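Local coordinates for afamin (Homo sapiens, PDB 6FAK), which carries hydrophobic molecules in body fluids, binds vitamin E and keeps lipidated Wnt proteins soluble and active, at residues P227-K232 with D272-K277; I235-D240 with N265-K270; G405-Y410 with K525-L530; D506-H511 with V531-L536. All coordinates share one frame; numbering follows the deposited sequence.

The four contacts form two pairs on opposite sides of the centre of this three-domain albumin-family protein. Contacts 1 and 2, with centres 10 Å apart, share helix 231-250 and lie within residues 194-298, the region that forms the pocket for hydrophobic ligands; contact 2 is nested in the loop that contact 1 closes, and Ile274 CD1 lies 3.8 Å from Ile267 O. Contacts 3 and 4 belong to the third albumin domain. Their centres are 11 Å apart, they share helix 521-536, and Phe529 CE2 packs 3.7 Å from Phe508 CA. The pairs are well separated, with centres of contacts 2 and 3 about 44 Å apart.

Contact 1: P227-K232 with D272-K277; sequences PKIEFK and DSISSK
Ile229 and Ile274 lie side by side with their side chains running the same way, and they meet through their methylenes, Ile229 CG1 being 4.2 Å from Ile274 CG1. In Ile229, CG1 is anti to the backbone N (chi1 -165°), which puts this branch beside its neighbour. The backbones come close here as well, with Ile229 CA 4.7 Å from Ile274 CA.

Lys228 lays its chain against the backbone of Ser273 and Ile274. Its CG sits 3.4 Å from Ile274 O, and a bend at chi3 (-122°) brings CE over the start of Ser273, 3.9 Å from Ser273 N. The ammonium group makes no hydrogen bond across the contact; Lys228 NZ is 4.7 Å from Asp272 OD1, which may allow a modest electrostatic attraction but is not a salt bridge.

No direct hydrogen bond joins the segments. Two waters bridge them instead: one accepts from Lys228 N and donates to Ile274 O, the other accepts from Glu230 N and donates to Ser273 O. These four backbone groups are thus linked through solvent.

Glu230 is the N-cap of helix 231-250, its OE1 accepting from Lys232 N at 3.0 Å from above the carboxylate plane. The contact packs the loop that follows helix 253-268 against the turn that leads into helix 231-250, in the region forming the pocket for hydrophobic ligands. Beyond it, Ile274 touches Phe226, while Ile229 packs on Phe335 of helix 326-339.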
# COMPACT_ATOMS: atom_id res chain seq x y z
N PRO A 227 -6.36 21.42 -9.72
CA PRO A 227 -5.53 22.17 -10.65
C PRO A 227 -5.82 23.67 -10.69
O PRO A 227 -5.02 24.40 -11.26
CB PRO A 227 -5.86 21.54 -11.99
CG PRO A 227 -7.21 20.97 -11.83
CD PRO A 227 -7.26 20.49 -10.43
N LYS A 228 -6.89 24.14 -10.06
CA LYS A 228 -7.14 25.58 -9.98
C LYS A 228 -6.51 26.25 -8.74
O LYS A 228 -6.57 27.46 -8.61
CB LYS A 228 -8.65 25.87 -10.09
CG LYS A 228 -9.45 25.86 -8.81
CD LYS A 228 -10.89 26.33 -9.00
CE LYS A 228 -11.24 27.54 -8.12
NZ LYS A 228 -12.68 27.55 -7.74
N ILE A 229 -5.88 25.49 -7.83
CA ILE A 229 -5.27 26.04 -6.62
C ILE A 229 -4.10 26.98 -6.92
O ILE A 229 -3.37 26.74 -7.88
CB ILE A 229 -4.80 24.87 -5.70
CG1 ILE A 229 -4.50 25.34 -4.28
CG2 ILE A 229 -3.57 24.16 -6.29
CD1 ILE A 229 -4.16 24.15 -3.38
N GLU A 230 -3.90 28.03 -6.12
CA GLU A 230 -2.68 28.90 -6.21
C GLU A 230 -1.48 28.26 -5.58
O GLU A 230 -1.61 27.57 -4.55
CB GLU A 230 -2.89 30.31 -5.59
CG GLU A 230 -2.02 30.72 -4.37
CD GLU A 230 -1.00 31.87 -4.58
OE1 GLU A 230 0.11 31.66 -5.21
OE2 GLU A 230 -1.26 32.99 -4.02
N PHE A 231 -0.30 28.55 -6.13
CA PHE A 231 0.94 27.92 -5.67
C PHE A 231 1.16 28.07 -4.15
O PHE A 231 1.43 27.10 -3.47
CB PHE A 231 2.13 28.42 -6.49
CG PHE A 231 3.44 27.77 -6.13
CD1 PHE A 231 3.62 26.42 -6.34
CD2 PHE A 231 4.48 28.50 -5.59
CE1 PHE A 231 4.81 25.80 -6.01
CE2 PHE A 231 5.67 27.89 -5.26
CZ PHE A 231 5.84 26.54 -5.47
N LYS A 232 1.03 29.28 -3.63
CA LYS A 232 1.25 29.51 -2.22
C LYS A 232 0.31 28.68 -1.34
O LYS A 232 0.74 28.14 -0.32
CB LYS A 232 1.16 31.01 -1.88
CG LYS A 232 2.39 31.73 -2.31
CD LYS A 232 2.33 33.24 -2.01
CE LYS A 232 2.21 33.66 -0.53
NZ LYS A 232 3.43 33.45 0.30
N ASP A 272 -13.93 27.25 -2.20
CA ASP A 272 -13.73 28.22 -3.29
C ASP A 272 -12.26 28.67 -3.28
O ASP A 272 -11.73 29.05 -2.23
CB ASP A 272 -14.68 29.42 -3.17
CG ASP A 272 -14.51 30.42 -4.32
OD1 ASP A 272 -15.37 30.43 -5.23
OD2 ASP A 272 -13.51 31.19 -4.31
N SER A 273 -11.64 28.65 -4.45
CA SER A 273 -10.19 28.84 -4.63
C SER A 273 -9.34 27.60 -4.27
O SER A 273 -8.16 27.73 -3.94
CB SER A 273 -9.68 30.11 -3.90
OG SER A 273 -9.45 29.87 -2.52
N ILE A 274 -9.95 26.42 -4.30
CA ILE A 274 -9.23 25.13 -4.31
C ILE A 274 -9.93 24.15 -5.25
O ILE A 274 -9.32 23.65 -6.19
CB ILE A 274 -9.06 24.49 -2.88
CG1 ILE A 274 -8.01 25.27 -2.06
CG2 ILE A 274 -8.63 23.02 -2.97
CD1 ILE A 274 -7.67 24.70 -0.69
N SER A 275 -11.20 23.84 -4.97
CA SER A 275 -11.92 22.80 -5.69
C SER A 275 -13.38 23.15 -5.94
O SER A 275 -13.93 24.07 -5.34
CB SER A 275 -11.83 21.48 -4.92
OG SER A 275 -12.20 20.36 -5.72
N SER A 276 -13.96 22.40 -6.87
CA SER A 276 -15.37 22.48 -7.22
C SER A 276 -16.13 21.19 -6.87
O SER A 276 -17.34 21.24 -6.68
CB SER A 276 -15.47 22.76 -8.72
OG SER A 276 -16.77 23.17 -9.08
N LYS A 277 -15.42 20.05 -6.79
CA LYS A 277 -16.03 18.71 -6.72
C LYS A 277 -15.93 18.03 -5.34
O LYS A 277 -15.65 16.83 -5.27
CB LYS A 277 -15.36 17.79 -7.76
CG LYS A 277 -15.44 18.25 -9.21
CD LYS A 277 -15.16 17.08 -10.14
CE LYS A 277 -15.08 17.48 -11.60
NZ LYS A 277 -16.32 18.16 -12.06
O HOH W 1 -8.94 22.82 -8.50
O HOH W 2 -5.78 28.54 -3.95

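Contact 2: I235-D240 with N265-K270; sequences ISLVED and NHICSK
The polar part of this contact is the hydrogen bond from His266 ND1 to Asp240 OD2, 2.6 Å long and nearly straight at 176°. The acceptor lies in the plane of the imidazole, but the N-H meets OD2 on its anti side and well out of the carboxylate plane, and carboxylate and ring planes stand 71° apart. The CB of His266 points toward the facing helix, and CG, the root of the ring, is anti to the backbone N (chi1 -168°), beside the carbonyl carbon. The other ring nitrogen, NE2, is hydrogen-bonded to Glu233 OE2. Carboxylates at both nitrogens fix the rotation of the ring and would be expected to favour its protonated form.

A close contact is made at the ring edge, where Ser236 OG lies 3.3 Å from His266 CE1, near the ring plane.

Apolar contacts centre on Leu237. Its CD1 methyl makes a CH-pi contact over one face of the imidazole, 4.2 Å from the centroid of His266 and offset toward the rim. The same methyl touches the neighbouring residue, with Leu237 CD1 3.7 Å from Ile267 CG1.

Within the ligand-pocket region of the second albumin domain, these contacts join helix 231-250 to helix 253-268. Leu237 also rests on Leu222 of helix 216-225 and Ile267 on Ile293 of helix 288-295, while the disulfide between Cys268 and Cys282 ties the end of helix 253-268 to the chain that follows.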
# COMPACT_ATOMS: atom_id res chain seq x y z
N ILE A 235 1.44 25.00 -1.49
CA ILE A 235 2.60 24.77 -0.61
C ILE A 235 2.16 24.70 0.84
O ILE A 235 2.57 23.81 1.56
CB ILE A 235 3.75 25.78 -0.82
CG1 ILE A 235 4.36 25.59 -2.20
CG2 ILE A 235 4.81 25.68 0.28
CD1 ILE A 235 4.87 24.22 -2.53
N SER A 236 1.25 25.56 1.23
CA SER A 236 0.71 25.53 2.57
C SER A 236 0.00 24.20 2.91
O SER A 236 0.21 23.61 4.00
CB SER A 236 -0.23 26.73 2.78
OG SER A 236 -0.63 26.77 4.12
N LEU A 237 -0.76 23.70 1.95
CA LEU A 237 -1.48 22.44 2.09
C LEU A 237 -0.50 21.26 2.15
O LEU A 237 -0.68 20.34 2.94
CB LEU A 237 -2.48 22.26 0.95
CG LEU A 237 -3.40 21.07 0.91
CD1 LEU A 237 -4.23 20.98 2.20
CD2 LEU A 237 -4.29 21.12 -0.32
N VAL A 238 0.51 21.30 1.29
CA VAL A 238 1.56 20.30 1.27
C VAL A 238 2.26 20.19 2.62
O VAL A 238 2.56 19.06 3.04
CB VAL A 238 2.57 20.53 0.15
CG1 VAL A 238 3.86 19.72 0.36
CG2 VAL A 238 1.93 20.22 -1.18
N GLU A 239 2.51 21.32 3.29
CA GLU A 239 3.06 21.30 4.66
C GLU A 239 2.18 20.55 5.66
O GLU A 239 2.70 19.73 6.44
CB GLU A 239 3.34 22.73 5.18
CG GLU A 239 4.50 23.39 4.48
CD GLU A 239 5.80 23.21 5.22
OE1 GLU A 239 6.02 22.15 5.86
OE2 GLU A 239 6.62 24.15 5.20
N ASP A 240 0.86 20.78 5.60
CA ASP A 240 -0.09 20.05 6.42
C ASP A 240 -0.12 18.54 6.09
O ASP A 240 -0.11 17.70 7.02
CB ASP A 240 -1.50 20.64 6.32
CG ASP A 240 -1.65 22.02 7.00
OD1 ASP A 240 -0.77 22.49 7.75
OD2 ASP A 240 -2.71 22.66 6.77
N ASN A 265 -10.00 20.19 7.00
CA ASN A 265 -10.40 21.54 7.35
C ASN A 265 -9.69 22.61 6.51
O ASN A 265 -10.35 23.54 6.05
CB ASN A 265 -10.24 21.81 8.85
CG ASN A 265 -11.22 20.95 9.71
OD1 ASN A 265 -12.13 20.26 9.17
ND2 ASN A 265 -11.02 20.97 11.03
N HIS A 266 -8.38 22.49 6.32
CA HIS A 266 -7.62 23.37 5.38
C HIS A 266 -8.24 23.35 3.96
O HIS A 266 -8.55 24.39 3.39
CB HIS A 266 -6.15 22.96 5.34
CG HIS A 266 -5.25 23.93 4.66
ND1 HIS A 266 -3.93 24.06 5.02
CD2 HIS A 266 -5.45 24.81 3.65
CE1 HIS A 266 -3.36 24.98 4.27
NE2 HIS A 266 -4.26 25.45 3.44
N ILE A 267 -8.44 22.17 3.41
CA ILE A 267 -9.08 22.01 2.11
C ILE A 267 -10.48 22.66 2.11
O ILE A 267 -10.72 23.60 1.34
CB ILE A 267 -9.15 20.52 1.74
CG1 ILE A 267 -7.72 20.00 1.43
CG2 ILE A 267 -10.06 20.24 0.54
CD1 ILE A 267 -7.62 18.51 1.24
N CYS A 268 -11.36 22.20 2.99
CA CYS A 268 -12.74 22.71 3.10
C CYS A 268 -12.88 24.20 3.39
O CYS A 268 -13.70 24.86 2.75
CB CYS A 268 -13.53 21.93 4.14
SG CYS A 268 -13.96 20.33 3.51
N SER A 269 -12.08 24.73 4.30
CA SER A 269 -12.17 26.16 4.63
C SER A 269 -11.67 27.09 3.52
O SER A 269 -11.67 28.32 3.70
CB SER A 269 -11.51 26.48 5.98
OG SER A 269 -10.20 26.98 5.84
N LYS A 270 -11.22 26.52 2.39
CA LYS A 270 -10.95 27.28 1.17
C LYS A 270 -11.52 26.59 -0.06
O LYS A 270 -10.95 26.67 -1.14
CB LYS A 270 -9.45 27.50 1.02
CG LYS A 270 -8.87 28.18 2.24
CD LYS A 270 -7.43 28.59 2.04
CE LYS A 270 -6.95 29.48 3.19
NZ LYS A 270 -6.69 28.67 4.41

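Contact 3: G405-Y410 with K525-L530; sequences GLKYHY and KTDRFL
A buried salt bridge links Lys407 NZ to Asp527 OD1 at 2.8 Å, joining helix 376-417 to helix 521-536 in the all-helical third albumin domain. The two short helical segments run in roughly the same direction, at 33° to each other, with axes 10.6 Å apart. Lys407 folds over at its end, bent at chi3 (47°) and again at chi4, and its ammonium group meets OD1 on the syn side of the carboxylate. Asp527 OD1 is gripped a second time, by Gln523 NE2 one turn earlier in the helix, which would help to position the acid.

The same oxygen borders the ring of Tyr408: Asp527 OD1 lies in the ring plane at its edge, 3.5 Å from Tyr408 CE1, with ring and carboxylate planes nearly perpendicular. Farther out the contacts are van der Waals packing. Phe549 of helix 542-560 meets the Tyr408 ring edge-to-face and also touches Thr526 and Leu530. At the hydroxyl end of the tyrosine, Thr526 CG2 comes to 3.7 Å from Tyr408 OH. At its root, Leu530 CD2 fits against the helix, lying 3.7 Å from both Tyr408 CB and Tyr408 O.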
# COMPACT_ATOMS: atom_id res chain seq x y z
N GLY A 405 -3.58 -15.93 -16.84
CA GLY A 405 -2.45 -16.16 -17.78
C GLY A 405 -1.34 -15.13 -17.64
O GLY A 405 -0.15 -15.48 -17.63
N LEU A 406 -1.71 -13.87 -17.51
CA LEU A 406 -0.74 -12.83 -17.27
C LEU A 406 -0.10 -12.99 -15.90
O LEU A 406 1.07 -12.75 -15.77
CB LEU A 406 -1.35 -11.41 -17.36
CG LEU A 406 -0.33 -10.24 -17.32
CD1 LEU A 406 0.81 -10.37 -18.31
CD2 LEU A 406 -1.03 -8.91 -17.51
N LYS A 407 -0.91 -13.33 -14.89
CA LYS A 407 -0.42 -13.53 -13.52
C LYS A 407 0.71 -14.58 -13.49
O LYS A 407 1.74 -14.34 -12.86
CB LYS A 407 -1.55 -13.91 -12.57
CG LYS A 407 -1.13 -14.04 -11.12
CD LYS A 407 -2.26 -14.16 -10.11
CE LYS A 407 -3.37 -15.16 -10.46
NZ LYS A 407 -2.95 -16.45 -11.07
N TYR A 408 0.54 -15.68 -14.23
CA TYR A 408 1.52 -16.76 -14.25
C TYR A 408 2.85 -16.30 -14.81
O TYR A 408 3.93 -16.67 -14.30
CB TYR A 408 0.95 -17.98 -15.02
CG TYR A 408 -0.35 -18.51 -14.45
CD1 TYR A 408 -0.58 -18.54 -13.07
CD2 TYR A 408 -1.35 -18.99 -15.29
CE1 TYR A 408 -1.75 -19.05 -12.55
CE2 TYR A 408 -2.54 -19.49 -14.80
CZ TYR A 408 -2.73 -19.52 -13.44
OH TYR A 408 -3.90 -19.97 -12.92
N HIS A 409 2.81 -15.41 -15.81
CA HIS A 409 4.03 -14.82 -16.36
C HIS A 409 4.76 -13.94 -15.31
O HIS A 409 6.02 -14.03 -15.19
CB HIS A 409 3.75 -14.01 -17.65
CG HIS A 409 3.41 -14.86 -18.84
ND1 HIS A 409 3.89 -14.59 -20.11
CD2 HIS A 409 2.67 -15.99 -18.96
CE1 HIS A 409 3.45 -15.51 -20.95
NE2 HIS A 409 2.71 -16.37 -20.28
N TYR A 410 4.01 -13.18 -14.54
CA TYR A 410 4.55 -12.35 -13.46
C TYR A 410 5.14 -13.15 -12.28
O TYR A 410 6.18 -12.78 -11.72
CB TYR A 410 3.53 -11.32 -12.95
CG TYR A 410 3.40 -10.14 -13.91
CD1 TYR A 410 4.53 -9.47 -14.38
CD2 TYR A 410 2.16 -9.66 -14.32
CE1 TYR A 410 4.43 -8.39 -15.25
CE2 TYR A 410 2.06 -8.59 -15.21
CZ TYR A 410 3.21 -7.98 -15.68
OH TYR A 410 3.18 -6.90 -16.52
N LYS A 525 -3.66 -21.69 -4.24
CA LYS A 525 -2.99 -22.99 -4.33
C LYS A 525 -2.26 -23.23 -5.64
O LYS A 525 -1.13 -23.74 -5.66
CB LYS A 525 -4.00 -24.12 -4.10
CG LYS A 525 -3.73 -25.47 -4.81
CD LYS A 525 -2.56 -26.27 -4.22
CE LYS A 525 -1.87 -27.20 -5.23
NZ LYS A 525 -0.76 -28.02 -4.64
N THR A 526 -2.93 -22.93 -6.73
CA THR A 526 -2.30 -22.96 -8.06
C THR A 526 -1.08 -22.01 -8.14
O THR A 526 -0.02 -22.38 -8.67
CB THR A 526 -3.33 -22.58 -9.12
OG1 THR A 526 -4.36 -23.58 -9.09
CG2 THR A 526 -2.71 -22.49 -10.55
N ASP A 527 -1.26 -20.81 -7.57
CA ASP A 527 -0.24 -19.78 -7.59
C ASP A 527 0.99 -20.23 -6.78
O ASP A 527 2.13 -20.03 -7.22
CB ASP A 527 -0.80 -18.45 -7.08
CG ASP A 527 -1.78 -17.81 -8.05
OD1 ASP A 527 -2.04 -18.30 -9.18
OD2 ASP A 527 -2.33 -16.75 -7.70
N ARG A 528 0.76 -20.85 -5.64
CA ARG A 528 1.84 -21.36 -4.82
C ARG A 528 2.59 -22.48 -5.47
O ARG A 528 3.81 -22.53 -5.37
CB ARG A 528 1.40 -21.88 -3.46
CG ARG A 528 0.81 -20.85 -2.55
CD ARG A 528 0.43 -21.61 -1.28
NE ARG A 528 -0.30 -20.78 -0.36
CZ ARG A 528 -1.61 -20.82 -0.09
NH1 ARG A 528 -2.40 -21.72 -0.67
NH2 ARG A 528 -2.12 -19.96 0.80
N PHE A 529 1.86 -23.35 -6.15
CA PHE A 529 2.49 -24.42 -6.95
C PHE A 529 3.49 -23.88 -7.96
O PHE A 529 4.65 -24.36 -8.05
CB PHE A 529 1.39 -25.31 -7.60
CG PHE A 529 1.93 -26.34 -8.54
CD1 PHE A 529 2.14 -26.04 -9.89
CD2 PHE A 529 2.21 -27.61 -8.09
CE1 PHE A 529 2.68 -26.97 -10.77
CE2 PHE A 529 2.77 -28.56 -8.96
CZ PHE A 529 3.01 -28.23 -10.31
N LEU A 530 3.05 -22.88 -8.73
CA LEU A 530 3.90 -22.30 -9.76
C LEU A 530 5.17 -21.67 -9.19
O LEU A 530 6.26 -21.89 -9.73
CB LEU A 530 3.16 -21.31 -10.60
CG LEU A 530 3.98 -20.65 -11.71
CD1 LEU A 530 4.68 -21.58 -12.69
CD2 LEU A 530 3.06 -19.75 -12.49

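Contact 4: D506-H511 with V531-L536; sequences DLFTFH and VNLVKL
Phe508 drives the edge of its ring into the backbone of helix 521-536, with Phe508 CE1 3.7 Å from Leu533 N and 3.8 Å from Asn532 C. The backbone nitrogen of Leu533 lies in the plane of the ring, so the phenyl meets the helix backbone with its edge. Its CZ reaches further along, to 3.9 Å from Leu536 CD2, while CE1 also touches Asn532 CB. Beside it, Leu507 lies across the amide end of Asn532 at about a right angle, and Leu507 CG is 3.8 Å from Asn532 ND2.

The segments share no direct hydrogen bond, but a water donates to Leu507 O and accepts from Asn532 ND2, which stands 3.0 Å from it. All this packs the loop after strand 503-504 onto the last turns of helix 521-536, within the third albumin domain.

A second layer surrounds these groups. Leu507 CB lies over one face of the Phe508 ring, offset toward its rim, and Phe503 packs against Phe508, Asn532 and Leu536. Asn532 CG stands anti to the carbonyl carbon (chi1 -67°), beside the backbone N. The amide beyond it is bonded at both ends: ND2 to the water, OD1 to Thr423 OG1.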
# COMPACT_ATOMS: atom_id res chain seq x y z
N ASP A 506 4.89 -33.47 -1.65
CA ASP A 506 3.52 -33.01 -1.41
C ASP A 506 3.20 -31.60 -1.84
O ASP A 506 2.02 -31.29 -2.06
CB ASP A 506 3.13 -33.15 0.07
CG ASP A 506 1.58 -33.14 0.25
OD1 ASP A 506 0.91 -34.09 -0.23
OD2 ASP A 506 1.03 -32.17 0.84
N LEU A 507 4.21 -30.71 -1.96
CA LEU A 507 3.98 -29.34 -2.49
C LEU A 507 3.55 -29.39 -3.94
O LEU A 507 2.99 -28.42 -4.47
CB LEU A 507 5.27 -28.50 -2.38
CG LEU A 507 5.34 -27.45 -1.24
CD1 LEU A 507 4.81 -27.98 0.08
CD2 LEU A 507 6.75 -26.96 -1.08
N PHE A 508 3.87 -30.49 -4.62
CA PHE A 508 3.59 -30.59 -6.04
C PHE A 508 2.55 -31.66 -6.35
O PHE A 508 2.41 -32.10 -7.50
CB PHE A 508 4.87 -30.86 -6.76
CG PHE A 508 5.99 -29.90 -6.41
CD1 PHE A 508 6.07 -28.67 -7.03
CD2 PHE A 508 6.93 -30.21 -5.44
CE1 PHE A 508 7.08 -27.80 -6.72
CE2 PHE A 508 7.94 -29.33 -5.15
CZ PHE A 508 8.00 -28.12 -5.79
N THR A 509 1.80 -32.05 -5.33
CA THR A 509 0.79 -33.10 -5.46
C THR A 509 -0.56 -32.44 -5.41
O THR A 509 -0.84 -31.66 -4.52
CB THR A 509 0.90 -34.11 -4.31
OG1 THR A 509 2.19 -34.72 -4.36
CG2 THR A 509 -0.17 -35.17 -4.42
N PHE A 510 -1.39 -32.77 -6.38
CA PHE A 510 -2.75 -32.32 -6.41
C PHE A 510 -3.58 -33.34 -5.63
O PHE A 510 -3.46 -34.56 -5.84
CB PHE A 510 -3.20 -32.23 -7.86
CG PHE A 510 -4.60 -31.76 -8.02
CD1 PHE A 510 -5.62 -32.68 -8.26
CD2 PHE A 510 -4.91 -30.40 -7.92
CE1 PHE A 510 -6.93 -32.25 -8.40
CE2 PHE A 510 -6.22 -29.97 -8.07
CZ PHE A 510 -7.23 -30.89 -8.30
N HIS A 511 -4.41 -32.83 -4.73
CA HIS A 511 -5.31 -33.65 -3.92
C HIS A 511 -6.74 -33.48 -4.40
O HIS A 511 -7.12 -32.41 -4.90
CB HIS A 511 -5.23 -33.24 -2.44
CG HIS A 511 -3.86 -33.37 -1.86
ND1 HIS A 511 -3.00 -32.29 -1.74
CD2 HIS A 511 -3.18 -34.44 -1.39
CE1 HIS A 511 -1.86 -32.69 -1.20
NE2 HIS A 511 -1.94 -33.99 -0.98
N VAL A 531 5.01 -20.92 -8.09
CA VAL A 531 6.12 -20.29 -7.45
C VAL A 531 7.11 -21.34 -6.94
O VAL A 531 8.31 -21.22 -7.21
CB VAL A 531 5.68 -19.28 -6.37
CG1 VAL A 531 6.84 -18.80 -5.51
CG2 VAL A 531 5.02 -18.09 -7.05
N ASN A 532 6.62 -22.32 -6.20
CA ASN A 532 7.49 -23.42 -5.72
C ASN A 532 8.19 -24.17 -6.86
O ASN A 532 9.39 -24.49 -6.78
CB ASN A 532 6.72 -24.38 -4.79
CG ASN A 532 6.32 -23.72 -3.49
OD1 ASN A 532 7.08 -22.92 -2.94
ND2 ASN A 532 5.15 -24.06 -2.97
N LEU A 533 7.48 -24.38 -7.96
CA LEU A 533 8.07 -25.00 -9.15
C LEU A 533 9.24 -24.20 -9.73
O LEU A 533 10.31 -24.80 -10.11
CB LEU A 533 7.00 -25.21 -10.22
CG LEU A 533 7.44 -26.03 -11.41
CD1 LEU A 533 7.74 -27.48 -11.02
CD2 LEU A 533 6.34 -25.94 -12.47
N VAL A 534 9.06 -22.87 -9.78
CA VAL A 534 10.06 -21.97 -10.31
C VAL A 534 11.28 -21.97 -9.38
O VAL A 534 12.40 -21.95 -9.88
CB VAL A 534 9.56 -20.52 -10.56
CG1 VAL A 534 10.68 -19.65 -11.05
CG2 VAL A 534 8.50 -20.49 -11.66
N LYS A 535 11.07 -21.99 -8.06
CA LYS A 535 12.21 -22.09 -7.11
C LYS A 535 12.93 -23.40 -7.34
O LYS A 535 14.17 -23.44 -7.48
CB LYS A 535 11.72 -22.03 -5.66
CG LYS A 535 11.30 -20.65 -5.23
CD LYS A 535 10.78 -20.61 -3.82
CE LYS A 535 10.46 -19.20 -3.43
NZ LYS A 535 9.98 -19.12 -2.05
N LEU A 536 12.15 -24.47 -7.42
CA LEU A 536 12.74 -25.81 -7.59
C LEU A 536 13.59 -25.92 -8.89
O LEU A 536 14.72 -26.41 -8.87
CB LEU A 536 11.68 -26.87 -7.51
CG LEU A 536 12.24 -28.29 -7.83
CD1 LEU A 536 13.26 -28.77 -6.82
CD2 LEU A 536 11.08 -29.25 -7.96
O HOH W 3 2.81 -25.75 -3.66